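PDB 2F7L: 455aa long hypothetical phospho-sugar mutase from Sulfolobus tokodaii, which interconverts the 6-phosphates and 1-phosphates of glucosamine and galactosamine, a magnesium-dependent step toward UDP-N-acetylglucosamine and UDP-N-acetylgalactosamine. Local coordinates for residues H314-D318 / E319-A323; T154-N157 / G158-H162; M73-T76 / P77-Q80. All coordinates share one frame; numbering follows the deposited sequence.

Contact 1 (H314-D318 / E319-A323); sequences HKVAD and ENALA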
# COMPACT_ATOMS: atom_id res chain seq x y z
N HIS A 314 -3.96 -10.84 2.26
CA HIS A 314 -4.55 -12.17 2.40
C HIS A 314 -3.50 -13.26 2.74
O HIS A 314 -3.70 -14.05 3.65
CB HIS A 314 -5.33 -12.53 1.13
CG HIS A 314 -6.66 -11.84 1.03
ND1 HIS A 314 -7.66 -12.00 1.96
CD2 HIS A 314 -7.16 -11.01 0.08
CE1 HIS A 314 -8.72 -11.31 1.60
NE2 HIS A 314 -8.45 -10.70 0.46
N LYS A 315 -2.38 -13.29 2.02
CA LYS A 315 -1.35 -14.27 2.30
C LYS A 315 -0.86 -14.12 3.74
O LYS A 315 -0.65 -15.11 4.43
CB LYS A 315 -0.18 -14.13 1.33
CG LYS A 315 0.83 -15.27 1.39
CD LYS A 315 1.94 -15.12 0.37
CE LYS A 315 3.09 -16.08 0.64
NZ LYS A 315 2.67 -17.51 0.60
N VAL A 316 -0.64 -12.90 4.21
CA VAL A 316 -0.20 -12.76 5.59
C VAL A 316 -1.25 -13.42 6.49
O VAL A 316 -0.92 -14.27 7.32
CB VAL A 316 -0.00 -11.29 6.00
CG1 VAL A 316 0.46 -11.22 7.45
CG2 VAL A 316 1.03 -10.64 5.12
N ALA A 317 -2.51 -13.03 6.33
CA ALA A 317 -3.58 -13.63 7.13
C ALA A 317 -3.55 -15.16 6.94
O ALA A 317 -3.29 -15.90 7.88
CB ALA A 317 -4.95 -13.06 6.74
N ASP A 318 -3.82 -15.61 5.71
CA ASP A 318 -3.83 -17.03 5.36
C ASP A 318 -2.68 -17.90 5.89
O ASP A 318 -2.83 -19.12 6.01
CB ASP A 318 -3.88 -17.18 3.84
CG ASP A 318 -5.28 -17.03 3.29
OD1 ASP A 318 -6.04 -16.17 3.80
OD2 ASP A 318 -5.63 -17.76 2.34
N GLU A 319 -1.53 -17.30 6.19
CA GLU A 319 -0.42 -18.09 6.69
C GLU A 319 0.03 -17.60 8.06
O GLU A 319 1.18 -17.82 8.49
CB GLU A 319 0.73 -18.15 5.66
CG GLU A 319 1.73 -17.00 5.61
CD GLU A 319 2.87 -17.27 4.61
OE1 GLU A 319 2.60 -17.37 3.39
OE2 GLU A 319 4.04 -17.38 5.04
N ASN A 320 -0.89 -16.94 8.74
CA ASN A 320 -0.64 -16.44 10.08
C ASN A 320 0.79 -15.96 10.21
O ASN A 320 1.50 -16.34 11.14
CB ASN A 320 -0.91 -17.56 11.06
CG ASN A 320 -0.86 -17.10 12.49
OD1 ASN A 320 -1.70 -16.31 12.92
ND2 ASN A 320 0.12 -17.61 13.24
N ALA A 321 1.21 -15.12 9.28
CA ALA A 321 2.57 -14.59 9.27
C ALA A 321 2.83 -13.53 10.33
O ALA A 321 1.91 -13.03 10.98
CB ALA A 321 2.89 -14.04 7.89
N LEU A 322 4.10 -13.17 10.51
CA LEU A 322 4.46 -12.17 11.49
C LEU A 322 4.03 -10.81 10.98
O LEU A 322 3.43 -10.04 11.71
CB LEU A 322 5.97 -12.17 11.74
CG LEU A 322 6.47 -11.19 12.81
CD1 LEU A 322 5.99 -11.64 14.18
CD2 LEU A 322 8.00 -11.11 12.77
N ALA A 323 4.37 -10.51 9.73
CA ALA A 323 4.04 -9.24 9.09
C ALA A 323 4.19 -9.37 7.58
O ALA A 323 4.54 -10.44 7.07
CB ALA A 323 4.95 -8.12 9.60

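Contact 2 (T154-N157 / G158-H162); sequences TYVN and GILSH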
# COMPACT_ATOMS: atom_id res chain seq x y z
N THR A 154 -11.44 5.94 16.20
CA THR A 154 -11.29 4.51 16.45
C THR A 154 -9.94 4.01 15.94
O THR A 154 -9.27 3.19 16.57
CB THR A 154 -12.40 3.68 15.76
OG1 THR A 154 -13.68 4.14 16.19
CG2 THR A 154 -12.28 2.22 16.08
N TYR A 155 -9.54 4.53 14.78
CA TYR A 155 -8.29 4.15 14.12
C TYR A 155 -7.07 4.52 14.95
O TYR A 155 -6.24 3.67 15.26
CB TYR A 155 -8.24 4.84 12.76
CG TYR A 155 -7.03 4.60 11.90
CD1 TYR A 155 -6.74 3.33 11.40
CD2 TYR A 155 -6.21 5.66 11.52
CE1 TYR A 155 -5.67 3.13 10.53
CE2 TYR A 155 -5.14 5.48 10.66
CZ TYR A 155 -4.87 4.21 10.15
OH TYR A 155 -3.82 4.05 9.25
N VAL A 156 -6.97 5.80 15.32
CA VAL A 156 -5.83 6.25 16.10
C VAL A 156 -5.62 5.44 17.37
O VAL A 156 -4.52 4.94 17.62
CB VAL A 156 -5.97 7.72 16.48
CG1 VAL A 156 -4.87 8.10 17.46
CG2 VAL A 156 -5.91 8.57 15.22
N ASN A 157 -6.68 5.31 18.16
CA ASN A 157 -6.61 4.55 19.40
C ASN A 157 -6.17 3.13 19.13
O ASN A 157 -5.36 2.56 19.86
CB ASN A 157 -7.98 4.53 20.06
CG ASN A 157 -8.53 5.92 20.30
OD1 ASN A 157 -9.75 6.13 20.23
ND2 ASN A 157 -7.64 6.89 20.61
N GLY A 158 -6.73 2.56 18.07
CA GLY A 158 -6.36 1.20 17.72
C GLY A 158 -4.86 1.14 17.49
O GLY A 158 -4.20 0.23 17.99
N ILE A 159 -4.32 2.10 16.75
CA ILE A 159 -2.90 2.12 16.46
C ILE A 159 -2.09 2.27 17.76
O ILE A 159 -1.16 1.49 18.01
CB ILE A 159 -2.53 3.29 15.52
CG1 ILE A 159 -3.18 3.07 14.14
CG2 ILE A 159 -1.01 3.43 15.43
CD1 ILE A 159 -3.06 4.28 13.20
N LEU A 160 -2.45 3.28 18.56
CA LEU A 160 -1.76 3.56 19.83
C LEU A 160 -1.75 2.38 20.79
O LEU A 160 -0.85 2.23 21.61
CB LEU A 160 -2.38 4.77 20.51
CG LEU A 160 -2.19 6.08 19.74
CD1 LEU A 160 -3.07 7.19 20.33
CD2 LEU A 160 -0.70 6.46 19.73
N SER A 161 -2.74 1.51 20.68
CA SER A 161 -2.82 0.37 21.56
C SER A 161 -1.73 -0.67 21.35
O SER A 161 -1.69 -1.68 22.04
CB SER A 161 -4.18 -0.29 21.40
OG SER A 161 -4.16 -1.14 20.28
N HIS A 162 -0.83 -0.45 20.40
CA HIS A 162 0.22 -1.44 20.15
C HIS A 162 1.65 -0.99 20.40
O HIS A 162 2.58 -1.73 20.10
CB HIS A 162 0.12 -1.97 18.72
CG HIS A 162 -1.18 -2.67 18.43
ND1 HIS A 162 -1.53 -3.86 19.03
CD2 HIS A 162 -2.20 -2.34 17.61
CE1 HIS A 162 -2.71 -4.24 18.58
NE2 HIS A 162 -3.14 -3.34 17.72

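Contact 3 (M73-T76 / P77-Q80); sequences MAPT and PALQ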
# COMPACT_ATOMS: atom_id res chain seq x y z
N MET A 73 -14.04 11.66 5.07
CA MET A 73 -12.67 11.50 4.59
C MET A 73 -11.73 10.80 5.58
O MET A 73 -11.66 11.19 6.74
CB MET A 73 -12.06 12.85 4.24
CG MET A 73 -12.68 13.54 3.08
SD MET A 73 -11.71 15.02 2.67
CE MET A 73 -12.63 16.24 3.74
N ALA A 74 -10.98 9.81 5.11
CA ALA A 74 -10.06 9.13 6.00
C ALA A 74 -9.08 8.25 5.27
O ALA A 74 -9.26 7.96 4.10
CB ALA A 74 -10.85 8.28 7.00
N PRO A 75 -7.98 7.88 5.93
CA PRO A 75 -7.03 7.00 5.26
C PRO A 75 -7.79 5.68 5.00
O PRO A 75 -8.74 5.35 5.73
CB PRO A 75 -5.93 6.83 6.31
CG PRO A 75 -5.89 8.14 6.94
CD PRO A 75 -7.35 8.53 7.09
N THR A 76 -7.40 4.94 3.96
CA THR A 76 -8.06 3.67 3.66
C THR A 76 -7.87 2.67 4.81
O THR A 76 -8.82 2.00 5.20
CB THR A 76 -7.58 3.07 2.32
OG1 THR A 76 -7.99 3.94 1.26
CG2 THR A 76 -8.18 1.71 2.07
N PRO A 77 -6.65 2.58 5.37
CA PRO A 77 -6.42 1.66 6.49
C PRO A 77 -7.44 1.99 7.60
O PRO A 77 -7.93 1.08 8.30
CB PRO A 77 -5.00 2.00 6.96
CG PRO A 77 -4.37 2.68 5.83
CD PRO A 77 -5.47 3.44 5.16
N ALA A 78 -7.73 3.28 7.77
CA ALA A 78 -8.68 3.76 8.77
C ALA A 78 -10.11 3.28 8.48
O ALA A 78 -10.79 2.76 9.37
CB ALA A 78 -8.66 5.27 8.82
N LEU A 79 -10.57 3.48 7.24
CA LEU A 79 -11.91 3.06 6.84
C LEU A 79 -11.98 1.54 6.99
O LEU A 79 -12.91 1.00 7.56
CB LEU A 79 -12.15 3.42 5.37
CG LEU A 79 -12.89 4.68 4.89
CD1 LEU A 79 -13.45 5.41 6.06
CD2 LEU A 79 -11.95 5.56 4.06
N GLN A 80 -10.97 0.85 6.47
CA GLN A 80 -10.94 -0.59 6.56
C GLN A 80 -10.97 -1.04 8.00
O GLN A 80 -11.70 -1.97 8.36
CB GLN A 80 -9.67 -1.12 5.88
CG GLN A 80 -9.65 -0.90 4.40
CD GLN A 80 -8.31 -1.24 3.81
OE1 GLN A 80 -7.29 -0.64 4.17
NE2 GLN A 80 -8.30 -2.21 2.89

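Contact 1 (H314-D318 / E319-A323)
Val316, Ala317 and Lys315 in the last turn of helix 309-318 meet Glu319, Asn320 and Ala321 just beyond it: a local helix C-terminal contact, closed by a Schellman motif. It belongs to the third alpha/beta/alpha domain, where the chain leaves the helix and turns into strand 323-326 of the four-stranded sheet. Asn320, with positive phi (37°), is the C-prime residue. Its N donates to Ala317 O at 2.8 Å, while Ala321 N reaches back to Val316 O at 3.0 Å in a nearly straight bond. Val316 O takes a second donor, Glu319 N, at 3.3 Å; this one stands above the carbonyl plane, on the opposite face from Ala321 N. Glu319 N also donates to Lys315 O at 2.9 Å, the ordinary helical bond, so one N-H is shared between two carbonyls.

Beneath the motif, Val316 holds CG1 anti to its backbone N (chi1 180°), which carries that methyl to the Ala321 methyl, CB, at 3.7 Å. Met332 and Pro334 also pack on Val316, and Val282 of strand 280-284 borders it. Beyond the motif the sheet takes over: Leu322 and Ala323 hydrogen-bond through their backbones with Lys280 and Val282. At the solvent side Asp318 pairs with Arg117 of the first domain, tying this helix end across a domain boundary.

Glu319 bends back over the last turn. With chi1 at 83° its CG lies between its own backbone N and carbonyl carbon and passes close to Lys315 O. OE2 lies near the carboxylate of Asp303, a like charge, and Lys315 probably offsets part of the repulsion. Lys315 runs extended until chi4, where it bends and lays NZ against Glu319 OE1, a 2.8 Å salt bridge met nearly along the C-O axis.

Contact 2 (T154-N157 / G158-H162)
Gly158 opens the last part of helix 151-160 by donating its N to Thr154 O at 3.0 Å, the regular bond of an alpha-helix in the second alpha/beta/alpha domain. Ile159 follows with N to Tyr155 O at 2.9 Å, and its side chain turns back along the same turn to the tyrosine. CD1 sits over one face of the Tyr155 ring, 3.6 Å from the centroid and 17° off the ring normal, shifted toward the CE2 and CZ side: a CH-pi contact. Chi1 of 180° carries the Tyr155 ring out from the helix, and chi2 of 65° turns one face to Ile159. Ala343, Met344 and Ala347 of helix 342-356 pack on Ile159 as well.

Leu160 N makes a nearly straight 2.8 Å bond to Val156 O. The two side chains lie next to each other and point the same way, with Leu160 CD1 touching Val156 CG1 at 3.5 Å, and both lean on helix 188-194. Ser161 comes at the helix end. Its N bonds to Asn157 O at 2.9 Å, and its OG donates to Gly158 O at 2.7 Å. His162 N then closes on Ile159 O.

The chemistry is thus divided: apolar methyls and a ring join this helix to its neighbours, while the serine hydroxyl supplies a hydrogen to a carbonyl of the final turn, where backbone donors run short.

Contact 3 (M73-T76 / P77-Q80)
Pro75 O takes Leu79 N at 3.0 Å, and Thr76 O takes Gln80 N at 2.7 Å, nearly straight: these are the opening bonds of helix 76-86, with Pro75 at the N-cap position. The segments form the turn from strand 67-73 into that helix, in the alpha/beta/alpha first domain. Pro77 suits the first turn, where its missing N-H costs no helical bond.

The buried side chains close the turn. Ala74 CB lies 4.1 Å from Ala78 CB and 4.0 Å from Leu79 CD1, while the Pro75 ring meets Pro77 through CB to CD at 3.6 Å. Thr76 OG1 hydrogen-bonds to Asp243, a magnesium ligand by similarity, so Thr76 would be a second-shell residue and is likely to position this first-shell ligand. The other branch, methyl CG2, reaches toward Gln80, whose NE2 has a weak bond to Glu115. Replacing Gln80 by an alanine would probably leave the threonine methyl without its neighbour and Glu115 without that weak donor. With Thr76 CG2 anti to the backbone N (chi1 -65° for OG1), this methyl rests 3.4 Å from Gln80 CD.

In the fold
Along the chain contact 3 comes first, then contact 2, then contact 1, one in each of the three alpha/beta/alpha domains. Contacts 2 and 3 have centres 13 Å apart and touch directly: the Tyr155 ring of helix 151-160 lies against Pro77 and Ala78 of helix 76-86, so the first two domains meet there. Near that seam are Asp243 and Asp245, magnesium ligands by similarity. Contact 1 stands apart, its centre 21 Å from each of the others and its nearest atoms about 11 Å from contact 2 and 9 Å from contact 3. Glu115 of the first domain links contacts 3 and 1 indirectly: its carboxylate takes a weak bond from Gln80, its backbone O one from His314.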